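Local coordinates for trypsin-resistant surface T6 protein (Streptococcus pyogenes serotype M6, PDB 4P0D) that probably forms the polymerised shaft of the surface pilus of this bacterium, as its backbone pilin, and serves as the T6 antigen, at residues V21-G27 / S94-L100; I112-Y118 / Y135-S141; K164-L168 / T363-S367; M198-F204 / Y261-N266. The protein carries 1 engineered substitution. All coordinates share one frame; numbering follows the deposited sequence. Where two conformers were deposited one is given.

Contact 1 (V21-G27 / S94-L100)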
loop_
_atom_site.group_PDB
_atom_site.type_symbol
_atom_site.label_atom_id
_atom_site.label_comp_id
_atom_site.label_asym_id
_atom_site.label_seq_id
_atom_site.Cartn_x
_atom_site.Cartn_y
_atom_site.Cartn_z
ATOM N N VAL A 21 -29.272 -4.965 2.220
ATOM C CA VAL A 21 -30.190 -3.923 2.637
ATOM C C VAL A 21 -31.060 -4.476 3.779
ATOM O O VAL A 21 -31.724 -5.523 3.633
ATOM C CB VAL A 21 -31.071 -3.441 1.466
ATOM C CG1 VAL A 21 -31.990 -2.329 1.925
ATOM C CG2 VAL A 21 -30.199 -2.976 0.304
ATOM N N THR A 22 -31.023 -3.776 4.905
ATOM C CA THR A 22 -31.830 -4.091 6.062
ATOM C C THR A 22 -32.697 -2.888 6.419
ATOM O O THR A 22 -32.196 -1.770 6.531
ATOM C CB THR A 22 -30.957 -4.447 7.265
ATOM O OG1 THR A 22 -29.915 -5.357 6.873
ATOM C CG2 THR A 22 -31.814 -5.081 8.364
ATOM N N LEU A 23 -33.993 -3.122 6.606
ATOM C CA LEU A 23 -34.920 -2.083 7.015
ATOM C C LEU A 23 -35.287 -2.319 8.488
ATOM O O LEU A 23 -35.637 -3.439 8.875
ATOM C CB LEU A 23 -36.168 -2.080 6.133
ATOM C CG LEU A 23 -36.196 -1.026 5.024
ATOM C CD1 LEU A 23 -35.039 -1.201 4.041
ATOM C CD2 LEU A 23 -37.536 -1.081 4.295
ATOM N N TYR A 24 -35.170 -1.273 9.300
ATOM C CA TYR A 24 -35.495 -1.369 10.722
ATOM C C TYR A 24 -36.693 -0.513 11.000
ATOM O O TYR A 24 -36.644 0.700 10.810
ATOM C CB TYR A 24 -34.325 -0.876 11.563
ATOM C CG TYR A 24 -33.040 -1.623 11.310
ATOM C CD1 TYR A 24 -32.761 -2.796 11.984
ATOM C CD2 TYR A 24 -32.086 -1.141 10.406
ATOM C CE1 TYR A 24 -31.582 -3.487 11.773
ATOM C CE2 TYR A 24 -30.910 -1.829 10.180
ATOM C CZ TYR A 24 -30.654 -3.009 10.873
ATOM O OH TYR A 24 -29.467 -3.727 10.673
ATOM N N LYS A 25 -37.786 -1.126 11.436
ATOM C CA LYS A 25 -38.985 -0.350 11.697
ATOM C C LYS A 25 -38.848 0.414 13.017
ATOM O O LYS A 25 -38.749 -0.196 14.083
ATOM C CB LYS A 25 -40.210 -1.250 11.722
ATOM C CG LYS A 25 -41.533 -0.515 11.774
ATOM C CD LYS A 25 -42.606 -1.588 11.906
ATOM C CE LYS A 25 -43.978 -1.128 11.530
ATOM N NZ LYS A 25 -44.839 -2.347 11.457
ATOM N N ILE A 26 -38.874 1.738 12.912
ATOM C CA ILE A 26 -38.745 2.644 14.057
ATOM C C ILE A 26 -40.035 3.391 14.387
ATOM O O ILE A 26 -40.099 4.076 15.408
ATOM C CB ILE A 26 -37.639 3.701 13.816
ATOM C CG1 ILE A 26 -37.882 4.461 12.513
ATOM C CG2 ILE A 26 -36.283 3.013 13.788
ATOM C CD1 ILE A 26 -37.247 5.841 12.471
ATOM N N GLY A 27 -41.046 3.278 13.520
ATOM C CA GLY A 27 -42.336 3.966 13.706
ATOM C C GLY A 27 -43.483 3.051 13.300
ATOM O O GLY A 27 -43.564 2.639 12.133
ATOM N N SER A 94 -46.007 3.323 8.346
ATOM C CA SER A 94 -44.855 2.902 9.120
ATOM C C SER A 94 -43.627 3.668 8.670
ATOM O O SER A 94 -43.596 4.222 7.566
ATOM C CB SER A 94 -44.636 1.397 8.986
ATOM O OG SER A 94 -44.895 0.975 7.662
ATOM N N VAL A 95 -42.626 3.699 9.549
ATOM C CA VAL A 95 -41.410 4.494 9.356
ATOM C C VAL A 95 -40.222 3.576 9.577
ATOM O O VAL A 95 -40.194 2.838 10.557
ATOM C CB VAL A 95 -41.361 5.657 10.365
ATOM C CG1 VAL A 95 -40.264 6.650 10.002
ATOM C CG2 VAL A 95 -42.713 6.353 10.431
ATOM N N TYR A 96 -39.259 3.623 8.663
ATOM C CA TYR A 96 -38.086 2.746 8.683
ATOM C C TYR A 96 -36.768 3.505 8.511
ATOM O O TYR A 96 -36.701 4.533 7.869
ATOM C CB TYR A 96 -38.159 1.709 7.542
ATOM C CG TYR A 96 -39.316 0.742 7.609
ATOM C CD1 TYR A 96 -40.570 1.094 7.127
ATOM C CD2 TYR A 96 -39.151 -0.535 8.151
ATOM C CE1 TYR A 96 -41.628 0.213 7.191
ATOM C CE2 TYR A 96 -40.206 -1.426 8.212
ATOM C CZ TYR A 96 -41.437 -1.040 7.728
ATOM O OH TYR A 96 -42.484 -1.915 7.789
ATOM N N ILE A 97 -35.709 2.947 9.072
ATOM C CA ILE A 97 -34.347 3.320 8.698
ATOM C C ILE A 97 -33.812 2.176 7.863
ATOM O O ILE A 97 -33.869 1.032 8.292
ATOM C CB ILE A 97 -33.454 3.480 9.941
ATOM C CG1 ILE A 97 -33.933 4.665 10.788
ATOM C CG2 ILE A 97 -31.988 3.665 9.543
ATOM C CD1 ILE A 97 -33.952 5.997 10.069
ATOM N N ALA A 98 -33.290 2.485 6.676
ATOM C CA ALA A 98 -32.619 1.482 5.866
ATOM C C ALA A 98 -31.113 1.670 5.980
ATOM O O ALA A 98 -30.620 2.793 5.866
ATOM C CB ALA A 98 -33.082 1.587 4.422
ATOM N N LEU A 99 -30.402 0.578 6.248
ATOM C CA LEU A 99 -28.946 0.541 6.176
ATOM C C LEU A 99 -28.477 -0.395 5.046
ATOM O O LEU A 99 -28.930 -1.560 4.934
ATOM C CB LEU A 99 -28.317 0.099 7.503
ATOM C CG LEU A 99 -28.630 0.987 8.722
ATOM C CD1 LEU A 99 -28.000 0.389 9.978
ATOM C CD2 LEU A 99 -28.169 2.428 8.526
ATOM N N LEU A 100 -27.560 0.129 4.234
ATOM C CA LEU A 100 -26.929 -0.630 3.155
ATOM C C LEU A 100 -25.478 -0.914 3.561
ATOM O O LEU A 100 -24.687 0.031 3.760
ATOM C CB LEU A 100 -26.989 0.153 1.838
ATOM C CG LEU A 100 -28.394 0.462 1.281
ATOM C CD1 LEU A 100 -28.922 1.803 1.782
ATOM C CD2 LEU A 100 -28.377 0.486 -0.241
HETATM O O HOH W 1 -27.592 -3.664 6.285
#
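A classic beta bulge interrupts the register of this antiparallel pairing of 21-27 with 94-100, two strands of the N-terminal Ig-like domain. At the bulge Ile-26 and Gly-27 both send their N-H to Val-95 O, from one face of its carbonyl plane; the bond from Ile-26 N is 2.9 Å and that from Gly-27 N 3.1 Å. Gly-27, with no side chain, lets Val-95 CB lie close to its CA, at 3.9 Å. On one face of the pair Tyr-96 stands between two neighbours: Lys-25 lays CG over its ring, 4.3 Å from the centroid, while Leu-23 CD2 lies over the opposite face. Lys-25 passes obliquely over the ring, its chain extended, with CG anti to the backbone N (chi1 -171°), and its CE ends 3.6 Å from Ser-94 CB. Leu-23 CD1 presses tightly on the small Ala-98 CB at 3.4 Å. On the other face Tyr-24 crosses Leu-99 at about a right angle, CE2 to CD1 3.7 Å, and helix 56-68 packs over this side. Water 1 joins Thr-22 OG1 to Leu-99 O, which already accepts from Thr-22 N. By accepting twice, Val-95 O takes up the extra residue of the bulge, so both amides stay bonded while the register shifts by one.

Contact 2 (I112-Y118 / Y135-S141)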
loop_
_atom_site.group_PDB
_atom_site.type_symbol
_atom_site.label_atom_id
_atom_site.label_comp_id
_atom_site.label_asym_id
_atom_site.label_seq_id
_atom_site.Cartn_x
_atom_site.Cartn_y
_atom_site.Cartn_z
ATOM N N ILE A 112 -30.768 5.722 5.347
ATOM C CA ILE A 112 -31.953 6.227 4.653
ATOM C C ILE A 112 -33.175 6.119 5.554
ATOM O O ILE A 112 -33.361 5.118 6.245
ATOM C CB ILE A 112 -32.229 5.488 3.329
ATOM C CG1 ILE A 112 -30.997 5.523 2.420
ATOM C CG2 ILE A 112 -33.408 6.136 2.601
ATOM C CD1 ILE A 112 -31.120 4.639 1.189
ATOM N N LEU A 113 -33.966 7.191 5.579
ATOM C CA LEU A 113 -35.270 7.181 6.227
ATOM C C LEU A 113 -36.379 6.991 5.196
ATOM O O LEU A 113 -36.522 7.792 4.271
ATOM C CB LEU A 113 -35.516 8.488 6.973
ATOM C CG LEU A 113 -36.912 8.643 7.585
ATOM C CD1 LEU A 113 -37.049 7.816 8.848
ATOM C CD2 LEU A 113 -37.166 10.117 7.867
ATOM N N LEU A 114 -37.178 5.949 5.391
ATOM C CA LEU A 114 -38.305 5.674 4.523
ATOM C C LEU A 114 -39.582 5.565 5.344
ATOM O O LEU A 114 -39.583 5.023 6.452
ATOM C CB LEU A 114 -38.096 4.375 3.750
ATOM C CG LEU A 114 -36.934 4.396 2.748
ATOM C CD1 LEU A 114 -36.574 2.979 2.337
ATOM C CD2 LEU A 114 -37.240 5.230 1.511
ATOM N N ALA A 115 -40.670 6.049 4.781
ATOM C CA ALA A 115 -41.958 5.993 5.476
ATOM C C ALA A 115 -43.087 5.758 4.488
ATOM O O ALA A 115 -43.057 6.317 3.396
ATOM C CB ALA A 115 -42.193 7.289 6.236
ATOM N N ALA A 116 -44.061 4.915 4.864
ATOM C CA ALA A 116 -45.345 4.861 4.162
ATOM C C ALA A 116 -46.339 5.712 4.945
ATOM O O ALA A 116 -46.500 5.534 6.165
ATOM C CB ALA A 116 -45.837 3.439 4.018
ATOM N N SER A 117 -46.985 6.645 4.243
ATOM C CA SER A 117 -47.780 7.711 4.887
ATOM C C SER A 117 -49.066 8.067 4.150
ATOM O O SER A 117 -49.096 8.081 2.925
ATOM C CB SER A 117 -46.933 8.981 4.989
ATOM O OG SER A 117 -47.702 10.033 5.551
ATOM N N TYR A 118 -50.114 8.387 4.912
ATOM C CA TYR A 118 -51.374 8.850 4.346
ATOM C C TYR A 118 -51.364 10.342 4.058
ATOM O O TYR A 118 -52.327 10.853 3.498
ATOM C CB TYR A 118 -52.550 8.537 5.291
ATOM C CG TYR A 118 -52.801 7.070 5.468
ATOM C CD1 TYR A 118 -53.310 6.302 4.422
ATOM C CD2 TYR A 118 -52.550 6.446 6.674
ATOM C CE1 TYR A 118 -53.551 4.947 4.570
ATOM C CE2 TYR A 118 -52.781 5.090 6.834
ATOM C CZ TYR A 118 -53.278 4.341 5.761
ATOM O OH TYR A 118 -53.495 2.992 5.899
ATOM N N TYR A 135 -55.462 7.381 0.770
ATOM C CA TYR A 135 -54.502 6.576 0.027
ATOM C C TYR A 135 -53.148 6.513 0.744
ATOM O O TYR A 135 -52.640 7.534 1.189
ATOM C CB TYR A 135 -54.373 7.192 -1.371
ATOM C CG TYR A 135 -53.246 6.649 -2.210
ATOM C CD1 TYR A 135 -53.436 5.540 -3.027
ATOM C CD2 TYR A 135 -52.006 7.257 -2.196
ATOM C CE1 TYR A 135 -52.402 5.039 -3.798
ATOM C CE2 TYR A 135 -50.966 6.773 -2.963
ATOM C CZ TYR A 135 -51.165 5.664 -3.764
ATOM O OH TYR A 135 -50.120 5.193 -4.524
ATOM N N LEU A 136 -52.569 5.320 0.862
ATOM C CA LEU A 136 -51.270 5.174 1.541
ATOM C C LEU A 136 -50.131 5.391 0.547
ATOM O O LEU A 136 -49.933 4.586 -0.348
ATOM C CB LEU A 136 -51.140 3.801 2.205
ATOM C CG LEU A 136 -49.858 3.507 2.997
ATOM C CD1 LEU A 136 -49.806 4.277 4.315
ATOM C CD2 LEU A 136 -49.751 2.023 3.263
ATOM N N TYR A 137 -49.386 6.477 0.715
ATOM C CA TYR A 137 -48.269 6.782 -0.181
ATOM C C TYR A 137 -47.022 5.984 0.210
ATOM O O TYR A 137 -46.718 5.833 1.388
ATOM C CB TYR A 137 -47.912 8.263 -0.133
ATOM C CG TYR A 137 -48.978 9.219 -0.626
ATOM C CD1 TYR A 137 -49.985 9.673 0.227
ATOM C CD2 TYR A 137 -48.951 9.705 -1.930
ATOM C CE1 TYR A 137 -50.946 10.565 -0.213
ATOM C CE2 TYR A 137 -49.904 10.597 -2.381
ATOM C CZ TYR A 137 -50.900 11.020 -1.514
ATOM O OH TYR A 137 -51.857 11.896 -1.954
ATOM N N GLY A 138 -46.296 5.502 -0.794
ATOM C CA GLY A 138 -44.970 4.960 -0.601
ATOM C C GLY A 138 -43.894 6.051 -0.644
ATOM O O GLY A 138 -44.167 7.247 -0.486
ATOM N N GLN A 139 -42.659 5.621 -0.847
ATOM C CA GLN A 139 -41.550 6.549 -0.897
ATOM C C GLN A 139 -40.439 5.925 -1.710
ATOM O O GLN A 139 -40.205 4.733 -1.622
ATOM C CB GLN A 139 -41.037 6.901 0.515
ATOM C CG GLN A 139 -40.114 8.117 0.522
ATOM C CD GLN A 139 -39.680 8.582 1.907
ATOM O OE1 GLN A 139 -40.070 8.029 2.938
ATOM N NE2 GLN A 139 -38.848 9.625 1.927
ATOM N N THR A 140 -39.774 6.750 -2.503
ATOM C CA THR A 140 -38.577 6.355 -3.241
ATOM C C THR A 140 -37.442 7.275 -2.828
ATOM O O THR A 140 -37.607 8.502 -2.840
ATOM C CB THR A 140 -38.809 6.472 -4.746
ATOM O OG1 THR A 140 -39.979 5.715 -5.091
ATOM C CG2 THR A 140 -37.603 5.956 -5.535
ATOM N N SER A 141 -36.304 6.691 -2.450
ATOM C CA SER A 141 -35.119 7.463 -2.088
ATOM C C SER A 141 -33.909 7.015 -2.894
ATOM O O SER A 141 -33.718 5.838 -3.117
ATOM C CB SER A 141 -34.812 7.330 -0.602
ATOM O OG SER A 141 -35.954 7.699 0.147
HETATM O O HOH W 2 -35.244 9.434 2.152
HETATM O O HOH W 3 -44.810 7.858 2.169
HETATM O O HOH W 4 -54.064 9.678 1.622
#
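The ring of Tyr-118 carries Leu-136 CD1 on one face, 3.8 Å from the centroid and almost over its centre, a CH-pi contact, while Tyr-135 O lies at its edge. The ring of Tyr-137 has Tyr-135 CD2 above one face and takes Ser-117 O and Tyr-118 O at its edge, in plane. These groups close one end of an antiparallel pairing in the Ig-like domain, where 112-118 and 135-141 meet through a single bridge between Ser-117 and Tyr-137. Its two bonds differ: Ser-117 N meets Tyr-137 O in the carbonyl plane at 3.0 Å, whereas Tyr-137 N approaches Ser-117 O from above the plane at 2.7 Å. Leucine suits position 136 because its CB meets Tyr-118 CE1 while CD1, farther along the branch, reaches over the ring. The phenol of Tyr-118 is held elsewhere, by Tyr-31 and Asp-6.

Beyond the bridge the strands draw apart, and side chains and water fill in for backbone pairing. Gln-139 is long enough to span the gap: its CG is anti to the backbone N (chi1 -166°) and the chain continues extended, bringing OE1 to Ala-115 N at 2.8 Å, nearly in line with the side-chain carbonyl. Water 3 lies between Ala-115 O and Gly-138 O, 2.6 and 2.8 Å away. Small Ser-141 leaves room for Ile-112, whose CG2 touches Ser-141 CB at 3.7 Å. At this end water 2 donates to Leu-113 O and lies 2.7 Å from Ser-141 OG.

Contact 3 (K164-L168 / T363-S367)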
loop_
_atom_site.group_PDB
_atom_site.type_symbol
_atom_site.label_atom_id
_atom_site.label_comp_id
_atom_site.label_asym_id
_atom_site.label_seq_id
_atom_site.Cartn_x
_atom_site.Cartn_y
_atom_site.Cartn_z
ATOM N N LYS A 164 9.728 -1.519 -12.971
ATOM C CA LYS A 164 10.583 -0.575 -12.269
ATOM C C LYS A 164 11.712 -1.318 -11.563
ATOM O O LYS A 164 11.470 -2.233 -10.801
ATOM C CB LYS A 164 9.764 0.319 -11.329
ATOM C CG LYS A 164 8.790 1.203 -12.124
ATOM C CD LYS A 164 8.155 2.305 -11.305
ATOM C CE LYS A 164 7.119 3.071 -12.122
ATOM N NZ LYS A 164 7.729 3.927 -13.194
ATOM N N THR A 165 12.950 -0.921 -11.857
ATOM C CA THR A 165 14.126 -1.605 -11.329
ATOM C C THR A 165 15.005 -0.672 -10.484
ATOM O O THR A 165 14.937 0.541 -10.599
ATOM C CB THR A 165 14.979 -2.214 -12.461
ATOM O OG1 THR A 165 15.656 -1.174 -13.175
ATOM C CG2 THR A 165 14.105 -3.003 -13.443
ATOM N N THR A 166 15.840 -1.258 -9.648
ATOM C CA THR A 166 16.692 -0.486 -8.758
ATOM C C THR A 166 17.976 -1.258 -8.437
ATOM O O THR A 166 18.191 -2.383 -8.931
ATOM C CB THR A 166 15.924 -0.149 -7.461
ATOM O OG1 THR A 166 16.665 0.807 -6.690
ATOM C CG2 THR A 166 15.697 -1.387 -6.657
ATOM N N SER A 167 18.821 -0.681 -7.594
ATOM C CA SER A 167 20.091 -1.295 -7.266
ATOM C C SER A 167 20.382 -1.142 -5.778
ATOM O O SER A 167 19.787 -0.288 -5.097
ATOM C CB SER A 167 21.185 -0.668 -8.116
ATOM O OG SER A 167 21.351 0.710 -7.786
ATOM N N LEU A 168 21.281 -1.980 -5.270
ATOM C CA LEU A 168 21.722 -1.901 -3.863
ATOM C C LEU A 168 22.184 -0.487 -3.510
ATOM O O LEU A 168 22.971 0.125 -4.238
ATOM C CB LEU A 168 22.862 -2.890 -3.600
ATOM C CG LEU A 168 23.528 -2.815 -2.224
ATOM C CD1 LEU A 168 22.549 -3.271 -1.153
ATOM C CD2 LEU A 168 24.765 -3.687 -2.217
ATOM N N THR A 363 26.510 -7.878 -6.608
ATOM C CA THR A 363 25.386 -7.375 -5.828
ATOM C C THR A 363 24.279 -6.859 -6.766
ATOM O O THR A 363 24.447 -6.831 -7.995
ATOM C CB THR A 363 25.840 -6.230 -4.908
ATOM O OG1 THR A 363 26.596 -5.287 -5.671
ATOM C CG2 THR A 363 26.674 -6.761 -3.756
ATOM N N GLN A 364 23.169 -6.404 -6.192
ATOM C CA GLN A 364 21.949 -6.126 -6.969
ATOM C C GLN A 364 22.020 -4.848 -7.800
ATOM O O GLN A 364 22.377 -3.780 -7.299
ATOM C CB GLN A 364 20.730 -6.043 -6.047
ATOM C CG GLN A 364 20.433 -7.269 -5.201
ATOM C CD GLN A 364 21.129 -7.256 -3.852
ATOM O OE1 GLN A 364 22.197 -6.681 -3.708
ATOM N NE2 GLN A 364 20.531 -7.902 -2.861
ATOM N N VAL A 365 21.634 -4.965 -9.063
ATOM C CA VAL A 365 21.722 -3.891 -10.025
ATOM C C VAL A 365 20.405 -3.639 -10.755
ATOM O O VAL A 365 19.605 -4.544 -10.945
ATOM C CB VAL A 365 22.839 -4.166 -11.064
ATOM C CG1 VAL A 365 24.172 -4.356 -10.362
ATOM C CG2 VAL A 365 22.531 -5.380 -11.949
ATOM N N SER A 366 20.216 -2.403 -11.204
ATOM C CA SER A 366 19.031 -2.044 -11.982
ATOM C C SER A 366 19.254 -2.430 -13.438
ATOM O O SER A 366 20.373 -2.741 -13.836
ATOM C CB SER A 366 18.802 -0.552 -11.902
ATOM O OG SER A 366 19.820 0.153 -12.611
ATOM N N SER A 367 18.203 -2.360 -14.248
ATOM C CA SER A 367 18.361 -2.559 -15.680
ATOM C C SER A 367 19.370 -1.553 -16.191
ATOM O O SER A 367 19.420 -0.408 -15.702
ATOM C CB SER A 367 17.027 -2.400 -16.399
ATOM O OG SER A 367 16.521 -1.079 -16.269
#
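Thr-165 OG1 receives two bonds from Ser-367: the backbone N-H comes in at 3.0 Å and nearly straight (162°), and Ser-367 OG donates to the same oxygen from 3.2 Å. A threonine suits this place because its hydroxyl can accept from one segment while its own proton goes elsewhere, here to Ile-158 O. OG1 sits between the backbone N and the carbonyl carbon (chi1 72°), and Ser-366 CB packs beside it at 3.5 Å. Three residues on, Leu-168 N donates to Gln-364 O at 2.9 Å, rising well above the carbonyl plane. Leu-168 supplies the apolar part, its CD2 resting 3.9 Å from both CB and CG2 of Thr-363. The small side chain of Ser-167 lets the backbones draw close, with its CB 3.4 Å from Gln-364 O.

Second-shell bonds fix these groups. Gln-364 bends at its second torsion and gives NE2 to Asn-267 O and Ala-269 O, while the N-H of Thr-363 is taken by Asp-350. The contact joins the short strand 163-165, paired with 158-160, to the loop between strands 359-361 and 368-376, so 164-168 runs against a loop of the prealbumin-like domain, with Ile-158 of strand 158-160 touching Ser-366 and Ser-367.

Contact 4 (M198-F204 / Y261-N266)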
loop_
_atom_site.group_PDB
_atom_site.type_symbol
_atom_site.label_atom_id
_atom_site.label_comp_id
_atom_site.label_asym_id
_atom_site.label_seq_id
_atom_site.Cartn_x
_atom_site.Cartn_y
_atom_site.Cartn_z
ATOM N N MET A 198 7.172 -2.293 4.198
ATOM C CA MET A 198 8.094 -2.573 3.110
ATOM C C MET A 198 8.570 -4.010 3.230
ATOM O O MET A 198 8.795 -4.492 4.338
ATOM C CB MET A 198 9.299 -1.643 3.213
ATOM C CG MET A 198 9.002 -0.163 3.063
ATOM S SD MET A 198 8.869 0.267 1.328
ATOM C CE MET A 198 8.094 1.869 1.510
ATOM N N SER A 199 8.758 -4.685 2.102
ATOM C CA SER A 199 9.384 -6.016 2.116
ATOM C C SER A 199 10.814 -5.879 2.634
ATOM O O SER A 199 11.359 -4.761 2.703
ATOM C CB SER A 199 9.384 -6.642 0.721
ATOM O OG SER A 199 10.011 -5.767 -0.199
ATOM N N GLU A 200 11.422 -7.004 2.999
ATOM C CA GLU A 200 12.624 -6.939 3.829
ATOM C C GLU A 200 13.844 -6.368 3.123
ATOM O O GLU A 200 14.739 -5.894 3.788
ATOM C CB GLU A 200 12.948 -8.287 4.512
ATOM C CG GLU A 200 13.358 -9.413 3.582
ATOM C CD GLU A 200 14.044 -10.568 4.309
ATOM O OE1 GLU A 200 14.427 -11.527 3.618
ATOM O OE2 GLU A 200 14.227 -10.519 5.554
ATOM N N GLY A 201 13.862 -6.391 1.792
ATOM C CA GLY A 201 14.979 -5.854 1.013
ATOM C C GLY A 201 14.998 -4.334 0.872
ATOM O O GLY A 201 15.849 -3.779 0.169
ATOM N N LEU A 202 14.034 -3.672 1.511
ATOM C CA LEU A 202 13.952 -2.220 1.552
ATOM C C LEU A 202 13.945 -1.815 3.009
ATOM O O LEU A 202 13.261 -2.443 3.799
ATOM C CB LEU A 202 12.656 -1.771 0.882
ATOM C CG LEU A 202 12.511 -2.225 -0.577
ATOM C CD1 LEU A 202 11.060 -2.311 -1.025
ATOM C CD2 LEU A 202 13.305 -1.285 -1.480
ATOM N N THR A 203 14.716 -0.804 3.384
ATOM C CA THR A 203 14.757 -0.353 4.754
ATOM C C THR A 203 13.990 0.970 4.818
ATOM O O THR A 203 14.430 1.987 4.282
ATOM C CB THR A 203 16.203 -0.213 5.263
ATOM O OG1 THR A 203 16.902 -1.456 5.091
ATOM C CG2 THR A 203 16.235 0.192 6.748
ATOM N N PHE A 204 12.819 0.927 5.444
ATOM C CA PHE A 204 11.933 2.085 5.591
ATOM C C PHE A 204 12.557 3.136 6.475
ATOM O O PHE A 204 13.139 2.789 7.494
ATOM C CB PHE A 204 10.621 1.633 6.233
ATOM C CG PHE A 204 9.679 2.757 6.552
ATOM C CD1 PHE A 204 9.068 3.478 5.538
ATOM C CD2 PHE A 204 9.393 3.089 7.872
ATOM C CE1 PHE A 204 8.205 4.525 5.829
ATOM C CE2 PHE A 204 8.516 4.117 8.163
ATOM C CZ PHE A 204 7.921 4.835 7.150
ATOM N N TYR A 261 7.229 9.126 1.594
ATOM C CA TYR A 261 8.251 8.490 2.419
ATOM C C TYR A 261 9.289 7.787 1.558
ATOM O O TYR A 261 9.088 7.580 0.366
ATOM C CB TYR A 261 7.636 7.520 3.423
ATOM C CG TYR A 261 6.564 6.622 2.860
ATOM C CD1 TYR A 261 5.246 7.060 2.736
ATOM C CD2 TYR A 261 6.862 5.321 2.459
ATOM C CE1 TYR A 261 4.254 6.227 2.223
ATOM C CE2 TYR A 261 5.885 4.488 1.945
ATOM C CZ TYR A 261 4.591 4.932 1.840
ATOM O OH TYR A 261 3.633 4.070 1.338
ATOM N N LYS A 262 10.406 7.437 2.171
ATOM C CA LYS A 262 11.510 6.852 1.442
ATOM C C LYS A 262 11.934 5.550 2.041
ATOM O O LYS A 262 11.754 5.332 3.231
ATOM C CB LYS A 262 12.691 7.796 1.490
ATOM C CG LYS A 262 12.507 9.056 0.675
ATOM C CD LYS A 262 13.738 9.906 0.911
ATOM C CE LYS A 262 13.751 11.179 0.111
ATOM N NZ LYS A 262 15.032 11.868 0.486
ATOM N N ALA A 263 12.545 4.703 1.222
ATOM C CA ALA A 263 13.238 3.543 1.698
ATOM C C ALA A 263 14.498 3.314 0.873
ATOM O O ALA A 263 14.599 3.786 -0.256
ATOM C CB ALA A 263 12.334 2.330 1.675
ATOM N N VAL A 264 15.475 2.613 1.441
ATOM C CA VAL A 264 16.733 2.351 0.732
ATOM C C VAL A 264 16.972 0.850 0.539
ATOM O O VAL A 264 16.839 0.054 1.479
ATOM C CB VAL A 264 17.939 2.956 1.475
ATOM C CG1 VAL A 264 18.122 2.273 2.815
ATOM C CG2 VAL A 264 19.199 2.836 0.630
ATOM N N VAL A 265 17.373 0.490 -0.677
ATOM C CA VAL A 265 17.498 -0.905 -1.092
ATOM C C VAL A 265 18.697 -1.465 -0.341
ATOM O O VAL A 265 19.781 -0.879 -0.377
ATOM C CB VAL A 265 17.700 -1.018 -2.628
ATOM C CG1 VAL A 265 17.828 -2.475 -3.081
ATOM C CG2 VAL A 265 16.565 -0.353 -3.372
ATOM N N ASN A 266 18.482 -2.552 0.400
ATOM C CA ASN A 266 19.548 -3.189 1.207
ATOM C C ASN A 266 20.005 -4.518 0.588
ATOM O O ASN A 266 19.533 -4.912 -0.464
ATOM C CB ASN A 266 19.089 -3.379 2.665
ATOM C CG ASN A 266 17.914 -4.354 2.811
ATOM O OD1 ASN A 266 17.961 -5.495 2.337
ATOM N ND2 ASN A 266 16.861 -3.907 3.472
#
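Met-198, Phe-204, Tyr-261 and Ala-263 make the apolar centre. Met-198 bends at its second torsion (chi2 -81°), which carries CE to the edge of the Tyr-261 ring, in its plane and 3.5 Å from CE2, and leaves SD 4.0 Å from Ala-263 CB. A flexible thioether suits this spot between an aromatic edge and a methyl. Phe-204 brings CE1 to Tyr-261 CD2 at 3.7 Å; the two side chains cross at about a right angle, with ring planes at 69°. Ala-263 is small enough to let the neighbouring strand lie close, its CB 3.4 Å from Thr-203 O. On the same face Leu-202 CD2 touches Val-265 CG2, and Tyr-174 of the adjacent strand 171-179 packs on Met-198 and Leu-202.

These residues belong to the antiparallel pairing of strands 202-213 and 258-265 in the Cna-B-like domain, entered through a type I turn from Ser-199 to Leu-202. Thr-203 and Val-264 form the hydrogen-bonded pair. Their side chains lie on the other face, toward Ile-431 of strand 431-434.

At the polar edge Asn-266 grips the turn. Its ND2 uses both protons, one to Glu-200 O at 2.9 Å, the other to Thr-203 OG1 at 2.9 Å, both partners close to its amide plane. Asparagine fits because it has two N-H groups and an acceptor on one short arm: OD1 takes the N-H of Lys-268, while the backbone N of Asn-266 donates to Gly-201 O at 2.9 Å.

In the fold
Contacts 1 and 2 adjoin in the N-terminal Ig-like domain, their centres 11 Å apart. Strand 94-101 of contact 1 pairs with strand 108-116 of contact 2: Tyr-96 N lies 2.6 Å from Leu-114 O and Ala-98 N 2.7 Å from Ile-112 O, both probable hydrogen bonds, so the pairing 21-27 with 94-100 runs on into 112-118. The bound calcium ion stands aside, about 10 Å from the side chain of Val-21 and about 13 Å from that of Leu-114. Contacts 3 and 4 form a second pair, centres 13 Å apart, touching where Leu-168 CD1 meets Asn-266 C at 3.3 Å; contact 4 is nested within the loop that contact 3 closes. Contact 1 lies about 49 Å from contact 4, centre to centre.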